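Long-range contacts in uncharacterized protein (Bacteroides ovatus, PDB 4DQA), which is of unknown function but probably binds carbohydrate, joining an N-terminal E-set-like domain to a concanavalin A-like lectin/glucanase domain: residues A142-N147 / P278-S284; N147-S151 / G338-I343; T164-N170 / R222-L228. All coordinates share one frame; numbering follows the deposited sequence. Where two conformers were deposited one is given.

Contact 1: residues A142-N147 / P278-S284; sequences AGNFSN and PFHGKMS
Phe-145 and Met-283 meet because both turn CG beside their own backbone N, opposite the carbonyl carbon (chi1 -71° and -56°), and the selenomethionine chain then runs on extended beneath the ring. Its methyl CE ends over the centre of the Phe-145 ring, 4.1 Å from the centroid and almost on the ring normal, a CH-pi contact. The selenium sits obliquely to the same ring, making this a Met-aromatic pair, and CG of Met-283 reaches CE1 of Phe-145 at 3.7 Å. The same CE also lies over one face of the Phe-279 ring, toward its rim, while CB of Phe-145 approaches the edge of that ring at CD2, 3.9 Å away.

Two antiparallel hydrogen-bonded pairs hold the backbones: Gly-143 with Met-283, and Phe-145 with Gly-281, where Phe-145 N reaches Gly-281 O at 2.8 Å. At Gly-281 the chain turns a corner, and Gly-281 N donates to Phe-145 O at 3.0 Å.

On the face carrying Asn-144 and Lys-282, a water links the two side-chain ends, donating to Asn-144 OD1 (2.7 Å) and accepting from Lys-282 NZ (2.9 Å).

In this concanavalin A-like domain, strand 141-146 lies between strands 282-289 and 345-347, and strand 282-289 pairs in turn with 163-171. Ile-266 of strand 264-266, in the second sheet, packs on both Phe-145 and Met-283, placing their contact in the hydrophobic interior between the sheets.

Contact 2: residues N147-S151 / G338-I343; sequences NHYIS and GTTNGI
Ser-151 and Thr-339 form an antiparallel hydrogen-bonded pair, Ser-151 N to Thr-339 O at 2.7 Å, and beyond it toward Asn-147 the backbones separate and side chains take over the bonding. This is a strand pair of the five-stranded sheet in the concanavalin A-like domain, with 150-152 lying between 337-340 and 264-266.

Asn-341 does most of the bridging. Its CG stands between its own backbone N and carbonyl carbon (chi1 59°), which turns the amide back across the gap. ND2 gives a hydrogen to Asn-147 O at 3.1 Å, in the plane of the amide and on a lone pair of the carbonyl; OD1 takes one from Tyr-149 N, also at 3.1 Å, with that donor tilted 25° from the carbonyl plane. Gripped at both ends, the amide is fixed against a flip. It lies nearly flat to the Tyr-149 ring, the planes 14° apart, and Asn-341 N sits above the same ring toward its rim. Tyr-149 also stacks on Tyr-270.

The His-148 side chain crosses that of Asn-341 at about a right angle, and its CD2 comes to 3.1 Å from Gly-342 O. His-148 ND1 is engaged elsewhere, accepting from Ser-146 N. On the apolar side, Ile-150 CD1 meets Ile-343 CG1 at 4.1 Å, the two side chains crossing, and Ile-329 backs Ile-150.

An ST turn leads into Gly-342: Thr-340 OG1 donates to Tyr-149 O at 2.7 Å and accepts from Gly-342 N at 2.9 Å, so one hydroxyl ties the turn to the facing segment.

Contact 3: residues T164-N170 / R222-L228; sequences TYEALIN and RWYHVAL
Trp-223 and Asn-170 meet at about a right angle: CB of Asn-170 sits over the six-membered ring, 3.6 Å from its centroid in a CH-pi contact, and the amide stands nearly upright on the indole, their planes 87° apart. The strands that carry them are neighbours in the large antiparallel sheet of the concanavalin A-like fold, with three hydrogen-bonded pairs: Tyr-165 with Leu-228, Ala-167 with Val-226 and Ile-169 with Tyr-224. In the middle pair Val-226 N donates to Ala-167 O at 2.8 Å.

On the tryptophan side of the sheet, Leu-168 touches two rings: its CB meets Trp-223 CE3 at 3.9 Å, and its CD2 lies at the edge of the His-225 imidazole. On the other side, Ile-169 CD1 touches Val-226 CG1, also at 3.9 Å, the two chains crossing at about a right angle, whereas Tyr-165 and Leu-228 run side by side.

Glu-166 has its main partners outside the pair: OE2 accepts from Trp-289 NE1 and forms a salt bridge with Arg-287, both on strand 282-289. OE1 faces the histidine. Glu-166 CG lies between the backbone N and the carbonyl carbon (chi1 61°), and the chain, extended beyond it, carries the carboxylate to the edge of the imidazole. Its plane is turned 78° from the ring, and His-225 NE2 gives OE1 a weak, bent hydrogen bond of 2.9 Å.

In the fold
From the N terminus the chain passes through the first domain and enters the lectin-like one at strand 141-146. Contact 1 closes the loop from there to 278-284, and contact 2 starts straight after, on 147-151, sharing Asn-147. Its partner, 338-343, comes later than 278-284, so contacts 1 and 2 cross along the chain. Contact 3 is a shorter closure, from 164-170 to 222-228, nested inside both. Contacts 1 and 3 belong to the large antiparallel sheet, where strands 282-289 and 163-171 are neighbours; contact 2 lies in the five-stranded sheet. Ile-343 packs on Gly-143 and Phe-145, joining contacts 1 and 2, whereas contacts 2 and 3 do not touch.

Contact 1: residues A142-N147 / P278-S284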
loop_
_atom_site.group_PDB
_atom_site.type_symbol
_atom_site.label_atom_id
_atom_site.label_comp_id
_atom_site.label_asym_id
_atom_site.label_seq_id
_atom_site.Cartn_x
_atom_site.Cartn_y
_atom_site.Cartn_z
ATOM N N ALA A 142 8.290 -12.398 2.559
ATOM C CA ALA A 142 9.344 -11.410 2.442
ATOM C C ALA A 142 10.650 -12.036 2.020
ATOM O O ALA A 142 10.788 -13.254 2.057
ATOM C CB ALA A 142 9.505 -10.634 3.761
ATOM N N GLY A 143 11.613 -11.219 1.592
ATOM C CA GLY A 143 12.865 -11.746 1.093
ATOM C C GLY A 143 13.919 -11.883 2.159
ATOM O O GLY A 143 14.093 -10.975 2.984
ATOM N N ASN A 144 14.605 -13.027 2.163
ATOM C CA ASN A 144 15.643 -13.308 3.140
ATOM C C ASN A 144 17.002 -12.792 2.743
ATOM O O ASN A 144 17.430 -12.963 1.604
ATOM C CB ASN A 144 15.756 -14.805 3.407
ATOM C CG ASN A 144 16.501 -15.095 4.691
ATOM O OD1 ASN A 144 16.099 -14.636 5.749
ATOM N ND2 ASN A 144 17.559 -15.835 4.592
ATOM N N PHE A 145 17.708 -12.202 3.707
ATOM C CA PHE A 145 19.083 -11.756 3.518
ATOM C C PHE A 145 19.915 -12.357 4.631
ATOM O O PHE A 145 19.619 -12.191 5.817
ATOM C CB PHE A 145 19.157 -10.236 3.557
ATOM C CG PHE A 145 18.542 -9.585 2.359
ATOM C CD1 PHE A 145 17.171 -9.399 2.288
ATOM C CD2 PHE A 145 19.331 -9.199 1.275
ATOM C CE1 PHE A 145 16.604 -8.846 1.193
ATOM C CE2 PHE A 145 18.758 -8.615 0.162
ATOM C CZ PHE A 145 17.384 -8.448 0.123
ATOM N N SER A 146 20.869 -13.164 4.214
ATOM C CA SER A 146 21.863 -13.755 5.066
ATOM C C SER A 146 23.114 -13.904 4.213
ATOM O O SER A 146 23.494 -15.017 3.825
ATOM C CB SER A 146 21.366 -15.105 5.549
ATOM O OG SER A 146 22.327 -15.727 6.388
ATOM N N ASN A 147 23.746 -12.764 3.930
ATOM C CA ASN A 147 24.857 -12.671 2.979
ATOM C C ASN A 147 24.374 -12.777 1.523
ATOM O O ASN A 147 24.876 -13.566 0.723
ATOM C CB ASN A 147 25.950 -13.697 3.269
ATOM C CG ASN A 147 27.288 -13.290 2.684
ATOM O OD1 ASN A 147 27.605 -12.102 2.596
ATOM N ND2 ASN A 147 28.079 -14.270 2.281
ATOM N N PRO A 278 27.032 -7.193 5.167
ATOM C CA PRO A 278 25.724 -7.775 4.859
ATOM C C PRO A 278 24.649 -7.512 5.907
ATOM O O PRO A 278 24.914 -7.530 7.119
ATOM C CB PRO A 278 26.003 -9.275 4.800
ATOM C CG PRO A 278 27.249 -9.470 5.637
ATOM C CD PRO A 278 28.053 -8.216 5.444
ATOM N N PHE A 279 23.427 -7.331 5.417
ATOM C CA PHE A 279 22.250 -7.312 6.241
ATOM C C PHE A 279 21.852 -8.719 6.591
ATOM O O PHE A 279 21.907 -9.615 5.748
ATOM C CB PHE A 279 21.144 -6.672 5.418
ATOM C CG PHE A 279 19.869 -6.394 6.168
ATOM C CD1 PHE A 279 19.753 -5.253 6.922
ATOM C CD2 PHE A 279 18.755 -7.189 6.011
ATOM C CE1 PHE A 279 18.569 -4.974 7.603
ATOM C CE2 PHE A 279 17.563 -6.901 6.675
ATOM C CZ PHE A 279 17.476 -5.797 7.460
ATOM N N HIS A 280 21.422 -8.928 7.845
ATOM C CA HIS A 280 20.873 -10.207 8.259
ATOM C C HIS A 280 19.459 -10.008 8.731
ATOM O O HIS A 280 19.221 -9.458 9.815
ATOM C CB HIS A 280 21.711 -10.803 9.377
ATOM C CG HIS A 280 23.073 -11.199 8.917
ATOM N ND1 HIS A 280 24.147 -10.344 8.939
ATOM C CD2 HIS A 280 23.510 -12.348 8.350
ATOM C CE1 HIS A 280 25.208 -10.967 8.447
ATOM N NE2 HIS A 280 24.844 -12.171 8.062
ATOM N N GLY A 281 18.496 -10.421 7.903
ATOM C CA GLY A 281 17.084 -10.195 8.195
ATOM C C GLY A 281 16.258 -10.322 6.947
ATOM O O GLY A 281 16.676 -10.961 5.986
ATOM N N LYS A 282 15.071 -9.749 6.982
ATOM C CA LYS A 282 14.162 -9.777 5.855
ATOM C C LYS A 282 13.844 -8.374 5.377
ATOM O O LYS A 282 13.851 -7.417 6.165
ATOM C CB LYS A 282 12.869 -10.487 6.227
ATOM C CG LYS A 282 13.042 -11.942 6.611
ATOM C CD LYS A 282 11.690 -12.510 7.041
ATOM C CE LYS A 282 11.744 -13.933 7.502
ATOM N NZ LYS A 282 12.445 -14.015 8.821
HETATM N N MSE A 283 13.534 -8.249 4.090
HETATM C CA MSE A 283 13.072 -6.997 3.529
HETATM C C MSE A 283 11.830 -7.248 2.696
HETATM O O MSE A 283 11.623 -8.329 2.157
HETATM C CB MSE A 283 14.107 -6.315 2.629
HETATM C CG MSE A 283 15.427 -6.066 3.331
HETATM SE SE MSE A 283 16.465 -4.778 2.299
HETATM C CE MSE A 283 18.239 -5.261 2.914
ATOM N N SER A 284 11.053 -6.195 2.566
ATOM C CA SER A 284 9.833 -6.200 1.765
ATOM C C SER A 284 9.616 -4.801 1.240
ATOM O O SER A 284 9.991 -3.815 1.870
ATOM C CB SER A 284 8.679 -6.639 2.646
ATOM O OG SER A 284 7.403 -6.482 2.023
HETATM O O HOH W 1 15.305 -14.026 8.275
HETATM O O HOH W 2 22.849 -9.969 3.261
#

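Contact 2: residues N147-S151 / G338-I343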
loop_
_atom_site.group_PDB
_atom_site.type_symbol
_atom_site.label_atom_id
_atom_site.label_comp_id
_atom_site.label_asym_id
_atom_site.label_seq_id
_atom_site.Cartn_x
_atom_site.Cartn_y
_atom_site.Cartn_z
ATOM N N ASN A 147 23.746 -12.764 3.930
ATOM C CA ASN A 147 24.857 -12.671 2.979
ATOM C C ASN A 147 24.374 -12.777 1.523
ATOM O O ASN A 147 24.876 -13.566 0.723
ATOM C CB ASN A 147 25.950 -13.697 3.269
ATOM C CG ASN A 147 27.288 -13.290 2.684
ATOM O OD1 ASN A 147 27.605 -12.102 2.596
ATOM N ND2 ASN A 147 28.079 -14.270 2.281
ATOM N N HIS A 148 23.365 -11.965 1.219
ATOM C CA HIS A 148 22.754 -11.830 -0.096
ATOM C C HIS A 148 22.763 -10.402 -0.558
ATOM O O HIS A 148 22.599 -9.457 0.220
ATOM C CB HIS A 148 21.321 -12.379 -0.053
ATOM C CG HIS A 148 21.288 -13.830 0.249
ATOM N ND1 HIS A 148 21.267 -14.316 1.529
ATOM C CD2 HIS A 148 21.435 -14.901 -0.558
ATOM C CE1 HIS A 148 21.330 -15.641 1.502
ATOM N NE2 HIS A 148 21.432 -16.011 0.245
ATOM N N TYR A 149 22.951 -10.235 -1.862
ATOM C CA TYR A 149 23.018 -8.933 -2.484
ATOM C C TYR A 149 22.080 -8.874 -3.681
ATOM O O TYR A 149 21.771 -9.906 -4.313
ATOM C CB TYR A 149 24.437 -8.628 -2.988
ATOM C CG TYR A 149 24.889 -9.512 -4.122
ATOM C CD1 TYR A 149 24.618 -9.165 -5.440
ATOM C CD2 TYR A 149 25.585 -10.687 -3.887
ATOM C CE1 TYR A 149 25.015 -9.987 -6.488
ATOM C CE2 TYR A 149 25.982 -11.507 -4.967
ATOM C CZ TYR A 149 25.681 -11.137 -6.236
ATOM O OH TYR A 149 26.060 -11.949 -7.309
ATOM N N ILE A 150 21.639 -7.654 -3.998
ATOM C CA ILE A 150 21.139 -7.318 -5.316
ATOM C C ILE A 150 21.949 -6.151 -5.828
ATOM O O ILE A 150 21.991 -5.098 -5.178
ATOM C CB ILE A 150 19.661 -6.947 -5.305
ATOM C CG1 ILE A 150 18.819 -8.004 -4.606
ATOM C CG2 ILE A 150 19.176 -6.750 -6.728
ATOM C CD1 ILE A 150 17.374 -7.607 -4.435
ATOM N N SER A 151 22.632 -6.356 -6.946
ATOM C CA SER A 151 23.397 -5.313 -7.632
ATOM C C SER A 151 22.463 -4.665 -8.655
ATOM O O SER A 151 21.942 -5.338 -9.535
ATOM C CB SER A 151 24.605 -5.908 -8.341
ATOM O OG SER A 151 25.266 -4.978 -9.215
ATOM N N GLY A 338 18.210 -6.755 -11.731
ATOM C CA GLY A 338 19.242 -6.771 -10.716
ATOM C C GLY A 338 19.983 -8.098 -10.694
ATOM O O GLY A 338 19.388 -9.144 -10.947
ATOM N N THR A 339 21.274 -8.054 -10.448
ATOM C CA THR A 339 22.075 -9.269 -10.373
ATOM C C THR A 339 22.101 -9.693 -8.918
ATOM O O THR A 339 22.275 -8.853 -8.004
ATOM C CB THR A 339 23.511 -9.023 -10.894
ATOM O OG1 THR A 339 23.448 -8.741 -12.311
ATOM C CG2 THR A 339 24.400 -10.249 -10.719
ATOM N N THR A 340 21.903 -10.979 -8.656
ATOM C CA THR A 340 21.764 -11.444 -7.282
ATOM C C THR A 340 22.258 -12.865 -7.123
ATOM O O THR A 340 22.281 -13.636 -8.087
ATOM C CB THR A 340 20.278 -11.360 -6.822
ATOM O OG1 THR A 340 20.149 -11.793 -5.473
ATOM C CG2 THR A 340 19.395 -12.224 -7.694
ATOM N N ASN A 341 22.678 -13.202 -5.903
ATOM C CA ASN A 341 22.936 -14.585 -5.555
ATOM C C ASN A 341 21.693 -15.354 -5.122
ATOM O O ASN A 341 21.770 -16.541 -4.791
ATOM C CB ASN A 341 24.097 -14.731 -4.557
ATOM C CG ASN A 341 23.890 -14.006 -3.252
ATOM O OD1 ASN A 341 23.131 -13.052 -3.144
ATOM N ND2 ASN A 341 24.585 -14.480 -2.229
ATOM N N GLY A 342 20.545 -14.687 -5.183
ATOM C CA GLY A 342 19.253 -15.343 -5.023
ATOM C C GLY A 342 18.588 -14.938 -3.725
ATOM O O GLY A 342 19.156 -15.124 -2.665
ATOM N N ILE A 343 17.388 -14.407 -3.830
ATOM C CA ILE A 343 16.649 -13.949 -2.667
ATOM C C ILE A 343 15.563 -14.977 -2.378
ATOM O O ILE A 343 14.545 -15.059 -3.086
ATOM C CB ILE A 343 16.050 -12.569 -2.886
ATOM C CG1 ILE A 343 17.121 -11.541 -3.277
ATOM C CG2 ILE A 343 15.342 -12.121 -1.597
ATOM C CD1 ILE A 343 18.349 -11.462 -2.372
#

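Contact 3: residues T164-N170 / R222-L228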
loop_
_atom_site.group_PDB
_atom_site.type_symbol
_atom_site.label_atom_id
_atom_site.label_comp_id
_atom_site.label_asym_id
_atom_site.label_seq_id
_atom_site.Cartn_x
_atom_site.Cartn_y
_atom_site.Cartn_z
ATOM N N THR A 164 14.201 9.205 -2.954
ATOM C CA THR A 164 13.732 8.452 -1.790
ATOM C C THR A 164 14.237 7.034 -1.868
ATOM O O THR A 164 14.174 6.393 -2.926
ATOM C CB THR A 164 12.195 8.403 -1.750
ATOM O OG1 THR A 164 11.675 9.727 -1.746
ATOM C CG2 THR A 164 11.698 7.675 -0.508
ATOM N N TYR A 165 14.731 6.533 -0.740
ATOM C CA TYR A 165 14.926 5.100 -0.543
ATOM C C TYR A 165 13.893 4.700 0.490
ATOM O O TYR A 165 13.744 5.395 1.493
ATOM C CB TYR A 165 16.274 4.770 0.100
ATOM C CG TYR A 165 17.551 5.064 -0.660
ATOM C CD1 TYR A 165 17.558 5.407 -2.005
ATOM C CD2 TYR A 165 18.785 4.969 0.002
ATOM C CE1 TYR A 165 18.751 5.645 -2.678
ATOM C CE2 TYR A 165 19.981 5.215 -0.660
ATOM C CZ TYR A 165 19.965 5.537 -2.000
ATOM O OH TYR A 165 21.149 5.782 -2.674
ATOM N N GLU A 166 13.227 3.573 0.309
ATOM C CA GLU A 166 12.341 3.073 1.368
ATOM C C GLU A 166 12.264 1.562 1.342
ATOM O O GLU A 166 12.506 0.932 0.317
ATOM C CB GLU A 166 10.938 3.673 1.349
ATOM C CG GLU A 166 10.182 3.404 0.082
ATOM C CD GLU A 166 8.745 3.912 0.106
ATOM O OE1 GLU A 166 8.151 3.963 1.196
ATOM O OE2 GLU A 166 8.183 4.215 -0.982
ATOM N N ALA A 167 11.970 0.987 2.497
ATOM C CA ALA A 167 11.801 -0.464 2.623
ATOM C C ALA A 167 11.110 -0.793 3.920
ATOM O O ALA A 167 11.214 -0.053 4.914
ATOM C CB ALA A 167 13.131 -1.154 2.612
ATOM N N LEU A 168 10.445 -1.943 3.938
ATOM C CA LEU A 168 10.082 -2.619 5.187
ATOM C C LEU A 168 11.235 -3.560 5.515
ATOM O O LEU A 168 11.688 -4.339 4.656
ATOM C CB LEU A 168 8.798 -3.433 5.043
ATOM C CG LEU A 168 7.545 -2.612 4.812
ATOM C CD1 LEU A 168 6.425 -3.473 4.198
ATOM C CD2 LEU A 168 7.063 -1.931 6.084
ATOM N N ILE A 169 11.709 -3.497 6.760
ATOM C CA ILE A 169 12.822 -4.333 7.209
ATOM C C ILE A 169 12.510 -4.983 8.542
ATOM O O ILE A 169 11.743 -4.492 9.355
ATOM C CB ILE A 169 14.156 -3.543 7.339
ATOM C CG1 ILE A 169 14.067 -2.507 8.460
ATOM C CG2 ILE A 169 14.505 -2.913 6.001
ATOM C CD1 ILE A 169 15.412 -1.863 8.759
ATOM N N ASN A 170 13.146 -6.134 8.737
ATOM C CA ASN A 170 13.056 -6.891 9.973
ATOM C C ASN A 170 14.411 -7.518 10.200
ATOM O O ASN A 170 14.838 -8.400 9.457
ATOM C CB ASN A 170 11.969 -7.958 9.867
ATOM C CG ASN A 170 11.715 -8.660 11.176
ATOM O OD1 ASN A 170 12.644 -8.938 11.922
ATOM N ND2 ASN A 170 10.447 -8.911 11.486
ATOM N N ARG A 222 11.413 -7.331 14.599
ATOM C CA ARG A 222 10.315 -6.370 14.547
ATOM C C ARG A 222 10.320 -5.748 13.156
ATOM O O ARG A 222 11.375 -5.332 12.659
ATOM C CB ARG A 222 10.520 -5.298 15.619
ATOM C CG ARG A 222 9.507 -4.218 15.580
ATOM C CD ARG A 222 9.493 -3.449 16.841
ATOM N NE ARG A 222 8.682 -2.256 16.659
ATOM C CZ ARG A 222 8.439 -1.370 17.607
ATOM N NH1 ARG A 222 8.929 -1.558 18.831
ATOM N NH2 ARG A 222 7.705 -0.305 17.325
ATOM N N TRP A 223 9.151 -5.668 12.524
ATOM C CA TRP A 223 9.048 -4.936 11.266
ATOM C C TRP A 223 9.048 -3.430 11.501
ATOM O O TRP A 223 8.336 -2.933 12.364
ATOM C CB TRP A 223 7.789 -5.323 10.501
ATOM C CG TRP A 223 7.897 -6.665 9.865
ATOM C CD1 TRP A 223 7.357 -7.844 10.311
ATOM C CD2 TRP A 223 8.638 -6.978 8.685
ATOM N NE1 TRP A 223 7.725 -8.863 9.464
ATOM C CE2 TRP A 223 8.523 -8.358 8.475
ATOM C CE3 TRP A 223 9.386 -6.218 7.779
ATOM C CZ2 TRP A 223 9.130 -8.990 7.379
ATOM C CZ3 TRP A 223 9.978 -6.845 6.704
ATOM C CH2 TRP A 223 9.860 -8.226 6.521
ATOM N N TYR A 224 9.842 -2.737 10.685
ATOM C CA TYR A 224 9.854 -1.285 10.607
ATOM C C TYR A 224 9.752 -0.847 9.166
ATOM O O TYR A 224 10.362 -1.465 8.278
ATOM C CB TYR A 224 11.168 -0.726 11.130
ATOM C CG TYR A 224 11.449 -0.895 12.597
ATOM C CD1 TYR A 224 10.968 0.003 13.513
ATOM C CD2 TYR A 224 12.226 -1.949 13.058
ATOM C CE1 TYR A 224 11.248 -0.140 14.860
ATOM C CE2 TYR A 224 12.514 -2.108 14.375
ATOM C CZ TYR A 224 12.033 -1.206 15.284
ATOM O OH TYR A 224 12.360 -1.362 16.624
ATOM N N HIS A 225 9.039 0.243 8.920
ATOM C CA HIS A 225 9.181 0.918 7.641
ATOM C C HIS A 225 10.251 1.984 7.783
ATOM O O HIS A 225 10.193 2.789 8.732
ATOM C CB HIS A 225 7.872 1.556 7.200
ATOM C CG HIS A 225 7.938 2.106 5.819
ATOM N ND1 HIS A 225 8.097 3.452 5.551
ATOM C CD2 HIS A 225 7.881 1.485 4.612
ATOM C CE1 HIS A 225 8.146 3.630 4.243
ATOM N NE2 HIS A 225 8.015 2.455 3.651
ATOM N N VAL A 226 11.221 1.984 6.887
ATOM C CA VAL A 226 12.311 2.947 6.947
ATOM C C VAL A 226 12.406 3.683 5.626
ATOM O O VAL A 226 12.182 3.113 4.565
ATOM C CB VAL A 226 13.658 2.313 7.313
ATOM C CG1 VAL A 226 13.570 1.582 8.678
ATOM C CG2 VAL A 226 14.162 1.377 6.240
ATOM N N ALA A 227 12.707 4.978 5.686
ATOM C CA ALA A 227 12.850 5.787 4.472
ATOM C C ALA A 227 13.886 6.885 4.646
ATOM O O ALA A 227 14.074 7.440 5.741
ATOM C CB ALA A 227 11.511 6.399 4.047
ATOM N N LEU A 228 14.574 7.190 3.552
ATOM C CA LEU A 228 15.472 8.333 3.471
ATOM C C LEU A 228 14.970 9.174 2.301
ATOM O O LEU A 228 14.777 8.632 1.209
ATOM C CB LEU A 228 16.872 7.840 3.162
ATOM C CG LEU A 228 17.874 8.897 2.688
ATOM C CD1 LEU A 228 18.215 9.887 3.794
ATOM C CD2 LEU A 228 19.124 8.226 2.167
#